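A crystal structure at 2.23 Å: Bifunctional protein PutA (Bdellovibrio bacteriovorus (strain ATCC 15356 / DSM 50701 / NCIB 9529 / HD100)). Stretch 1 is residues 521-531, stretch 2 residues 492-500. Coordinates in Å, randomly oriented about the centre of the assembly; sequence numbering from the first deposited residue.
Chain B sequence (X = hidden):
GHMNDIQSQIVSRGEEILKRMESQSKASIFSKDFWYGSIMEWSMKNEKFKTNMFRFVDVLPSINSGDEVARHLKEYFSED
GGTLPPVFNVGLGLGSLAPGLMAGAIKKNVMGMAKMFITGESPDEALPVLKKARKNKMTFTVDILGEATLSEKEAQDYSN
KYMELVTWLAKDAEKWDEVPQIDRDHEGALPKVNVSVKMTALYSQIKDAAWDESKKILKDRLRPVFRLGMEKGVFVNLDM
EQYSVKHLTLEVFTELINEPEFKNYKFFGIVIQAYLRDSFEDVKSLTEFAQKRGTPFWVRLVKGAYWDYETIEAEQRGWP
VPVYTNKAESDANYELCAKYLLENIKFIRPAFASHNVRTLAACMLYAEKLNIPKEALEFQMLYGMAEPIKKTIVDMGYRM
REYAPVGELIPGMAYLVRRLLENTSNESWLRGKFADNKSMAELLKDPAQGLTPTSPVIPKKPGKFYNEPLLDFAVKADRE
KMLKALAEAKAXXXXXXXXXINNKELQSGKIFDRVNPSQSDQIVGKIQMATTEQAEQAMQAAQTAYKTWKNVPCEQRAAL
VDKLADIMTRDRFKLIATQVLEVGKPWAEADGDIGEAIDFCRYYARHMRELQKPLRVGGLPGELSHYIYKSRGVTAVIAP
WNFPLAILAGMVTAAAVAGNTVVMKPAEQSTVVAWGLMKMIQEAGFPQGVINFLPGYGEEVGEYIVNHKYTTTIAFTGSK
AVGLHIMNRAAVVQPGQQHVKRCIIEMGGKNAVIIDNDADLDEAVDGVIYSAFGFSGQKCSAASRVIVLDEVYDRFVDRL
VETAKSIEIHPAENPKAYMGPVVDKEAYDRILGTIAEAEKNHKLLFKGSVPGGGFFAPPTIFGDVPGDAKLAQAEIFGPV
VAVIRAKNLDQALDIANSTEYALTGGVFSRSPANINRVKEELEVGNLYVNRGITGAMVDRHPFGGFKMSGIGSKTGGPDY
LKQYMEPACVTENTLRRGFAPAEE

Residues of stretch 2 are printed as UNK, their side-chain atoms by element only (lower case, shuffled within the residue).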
# COMPACT_ATOMS: atom_id res chain seq x y z
N ASP B 521 -42.60 23.55 13.35
CA ASP B 521 -42.82 24.53 14.41
C ASP B 521 -42.13 24.15 15.72
O ASP B 521 -42.32 24.85 16.72
CB ASP B 521 -44.32 24.74 14.65
CG ASP B 521 -45.05 23.45 14.96
OD1 ASP B 521 -44.39 22.40 15.17
OD2 ASP B 521 -46.29 23.50 15.03
N GLN B 522 -41.38 23.07 15.74
CA GLN B 522 -40.65 22.60 16.91
C GLN B 522 -39.16 22.88 16.73
O GLN B 522 -38.58 22.52 15.70
CB GLN B 522 -40.91 21.10 17.11
CG GLN B 522 -40.18 20.47 18.29
CD GLN B 522 -40.48 18.98 18.47
OE1 GLN B 522 -40.11 18.14 17.64
NE2 GLN B 522 -41.15 18.64 19.57
N ILE B 523 -38.55 23.55 17.71
CA ILE B 523 -37.12 23.85 17.67
C ILE B 523 -36.35 22.71 18.31
O ILE B 523 -36.59 22.36 19.46
CB ILE B 523 -36.80 25.17 18.38
CG1 ILE B 523 -37.57 26.34 17.77
CG2 ILE B 523 -35.30 25.41 18.37
CD1 ILE B 523 -37.29 27.66 18.47
N VAL B 524 -35.40 22.13 17.56
CA VAL B 524 -34.58 21.04 18.10
C VAL B 524 -33.30 21.57 18.73
O VAL B 524 -32.90 21.11 19.81
CB VAL B 524 -34.28 20.01 16.99
CG1 VAL B 524 -33.30 18.96 17.49
CG2 VAL B 524 -35.57 19.34 16.53
N GLY B 525 -32.64 22.53 18.10
CA GLY B 525 -31.40 23.07 18.62
C GLY B 525 -31.37 24.58 18.58
O GLY B 525 -31.90 25.21 17.66
N LYS B 526 -30.76 25.17 19.61
CA LYS B 526 -30.41 26.58 19.63
C LYS B 526 -28.88 26.64 19.64
O LYS B 526 -28.25 26.30 20.64
CB LYS B 526 -31.03 27.28 20.84
CG LYS B 526 -32.55 27.39 20.76
CD LYS B 526 -33.15 28.10 21.97
CE LYS B 526 -34.30 29.03 21.59
NZ LYS B 526 -33.99 29.88 20.41
N ILE B 527 -28.29 27.06 18.51
CA ILE B 527 -26.86 26.90 18.26
C ILE B 527 -26.15 28.23 18.45
O ILE B 527 -26.46 29.20 17.76
CB ILE B 527 -26.58 26.38 16.84
CG1 ILE B 527 -27.53 25.24 16.46
CG2 ILE B 527 -25.10 26.03 16.70
CD1 ILE B 527 -27.49 24.05 17.38
N GLN B 528 -25.17 28.26 19.35
CA GLN B 528 -24.23 29.38 19.42
C GLN B 528 -23.40 29.39 18.14
O GLN B 528 -22.63 28.45 17.89
CB GLN B 528 -23.30 29.25 20.63
CG GLN B 528 -23.98 29.28 22.01
CD GLN B 528 -24.57 30.65 22.36
OE1 GLN B 528 -23.98 31.70 22.07
NE2 GLN B 528 -25.75 30.64 22.99
N MET B 529 -23.51 30.46 17.34
CA MET B 529 -22.82 30.58 16.06
C MET B 529 -21.58 31.44 16.25
O MET B 529 -21.69 32.62 16.59
CB MET B 529 -23.74 31.16 14.99
CG MET B 529 -25.03 30.38 14.79
SD MET B 529 -24.74 28.71 14.16
CE MET B 529 -24.94 28.98 12.41
N ALA B 530 -20.41 30.86 16.01
CA ALA B 530 -19.17 31.48 16.43
C ALA B 530 -18.83 32.72 15.61
O ALA B 530 -19.20 32.85 14.44
CB ALA B 530 -18.03 30.47 16.32
N THR B 531 -18.09 33.64 16.24
CA THR B 531 -17.50 34.79 15.58
C THR B 531 -16.17 34.42 14.94
O THR B 531 -15.56 33.38 15.23
CB THR B 531 -17.26 35.93 16.58
OG1 THR B 531 -16.24 35.53 17.49
CG2 THR B 531 -18.54 36.23 17.36
N UNK B 492 -35.89 16.61 26.00
CA UNK B 492 -34.73 17.47 26.24
C UNK B 492 -34.69 18.70 25.32
O UNK B 492 -33.80 19.54 25.48
c UNK B 492 -33.43 16.67 26.08
o UNK B 492 -33.03 16.59 24.72
N UNK B 493 -35.64 18.84 24.39
CA UNK B 493 -35.60 19.94 23.43
C UNK B 493 -36.04 21.24 24.08
O UNK B 493 -36.88 21.24 24.98
c UNK B 493 -37.13 18.14 20.31
c UNK B 493 -36.26 18.30 21.54
c UNK B 493 -34.79 18.05 21.21
c UNK B 493 -36.49 19.65 22.21
N UNK B 494 -35.45 22.37 23.65
CA UNK B 494 -34.39 22.42 22.65
C UNK B 494 -33.02 22.20 23.28
O UNK B 494 -32.85 22.52 24.45
c UNK B 494 -34.52 23.83 22.09
c UNK B 494 -35.01 24.65 23.26
c UNK B 494 -35.89 23.72 24.07
N UNK B 495 -32.08 21.63 22.52
CA UNK B 495 -30.72 21.42 22.98
C UNK B 495 -29.91 22.69 22.75
O UNK B 495 -29.84 23.20 21.62
c UNK B 495 -28.66 20.02 22.70
c UNK B 495 -30.09 20.22 22.26
c UNK B 495 -30.93 18.97 22.52
N UNK B 496 -29.35 23.24 23.82
CA UNK B 496 -28.48 24.40 23.74
C UNK B 496 -27.06 23.94 23.44
O UNK B 496 -26.46 23.21 24.25
o UNK B 496 -30.24 26.80 24.61
c UNK B 496 -28.53 25.21 25.03
c UNK B 496 -29.88 25.82 25.26
n UNK B 496 -30.66 25.23 26.17
N UNK B 497 -26.52 24.34 22.30
CA UNK B 497 -25.21 23.88 21.84
C UNK B 497 -24.23 25.03 21.95
O UNK B 497 -24.48 26.13 21.44
c UNK B 497 -26.12 22.03 20.37
c UNK B 497 -25.28 23.32 20.41
c UNK B 497 -23.87 23.03 19.90
N UNK B 498 -23.11 24.77 22.60
CA UNK B 498 -22.06 25.76 22.77
C UNK B 498 -20.89 25.45 21.86
O UNK B 498 -20.68 24.31 21.43
n UNK B 498 -22.72 25.89 26.35
c UNK B 498 -22.59 26.43 25.14
c UNK B 498 -21.58 25.80 24.22
o UNK B 498 -23.26 27.40 24.76
N UNK B 499 -20.12 26.50 21.55
CA UNK B 499 -18.80 26.33 20.96
C UNK B 499 -17.88 25.69 21.98
O UNK B 499 -17.98 25.96 23.19
c UNK B 499 -18.27 27.71 20.52
c UNK B 499 -16.94 27.58 19.83
c UNK B 499 -19.25 29.91 19.75
c UNK B 499 -19.28 28.40 19.61
N UNK B 500 -16.97 24.82 21.53
CA UNK B 500 -16.03 24.17 22.43
C UNK B 500 -14.61 24.32 21.88
O UNK B 500 -14.27 23.70 20.88
c UNK B 500 -17.78 22.53 23.12
c UNK B 500 -16.35 22.69 22.65
c UNK B 500 -15.39 22.13 23.68

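Position 492 carries one carbon and then one oxygen, and neither comes near stretch 1. A lone hydroxyl on CB is Ser 492; its OG is hydrogen-bonded elsewhere in the structure.

Position 493 has four carbons, forked at the second, with CB pointing toward stretch 1. Both fork tips lie near Val 524, and one also reaches the amide carbon of Gln 522. The fork one carbon beyond CB makes this Leu 493, with CD1 3.9 Å from Gln 522 CD and CD2 4.1 Å from Val 524 CG1.

At position 494 three carbons close a ring onto the backbone N, and CB sits 4.1 Å from Ile 523 CG2. Only proline does this, so it is Pro 494, and the peptide bond before it is cis. Its nitrogen has no hydrogen to give; its CA lies 3.5 Å from Val 524 O in a CA-H...O contact.

Position 495 shows one carbon carrying two more, with CB 3.8 Å from Val 524 O: the short fork of Val 495. Here the pairing begins: Val 495 N donates to Val 524 O at 2.9 Å, and Val 495 O accepts from Lys 526 N at 3.0 Å. Val 495 O also meets Gly 525 CA at 3.4 Å in a CA-H...O contact.

Position 496 has two carbons, the second bearing one oxygen and one nitrogen, the oxygen near Lys 526 CB. This short amide is Asn 496, its OD1 3.9 Å from Lys 526 CB.

Position 497 again has one carbon carrying two, and CB packs 3.8 Å from Ile 527 CD1. This is Val 497. Its N donates to Lys 526 O and its O accepts from Gln 528 N, both at 3.1 Å.

Position 498 repeats the two-carbon amide; CB points away, yet the oxygen nears Gln 528 CG. It is Asn 498, with OD1 3.4 Å from Gln 528 CG and ND2 hydrogen-bonded elsewhere.

Position 499 has four carbons forked at the first; CB points toward stretch 1, and the longer arm's tip nears Ala 530 CB. This is Ile 499, its CD1 3.7 Å from Ala 530 CB.

Position 500 is another one-plus-two carbon fork, out of reach of stretch 1: Val 500.

The rule is a parallel ladder with apolar ends. Four nearly straight hydrogen bonds, made by main-chain atoms alone, run along the register; a CB on Gly 525 would be crowded by Ile 527 CD1, at 3.1 Å. Side chains sort by face: Ile 527 packs on Val 497, while Lys 526 and Asn 496 share the other. Leu 493 and Ile 499, both aimed toward stretch 1, add apolar contacts beyond the paired residues.

Stretch 2 492-500: SLPVNVNIV
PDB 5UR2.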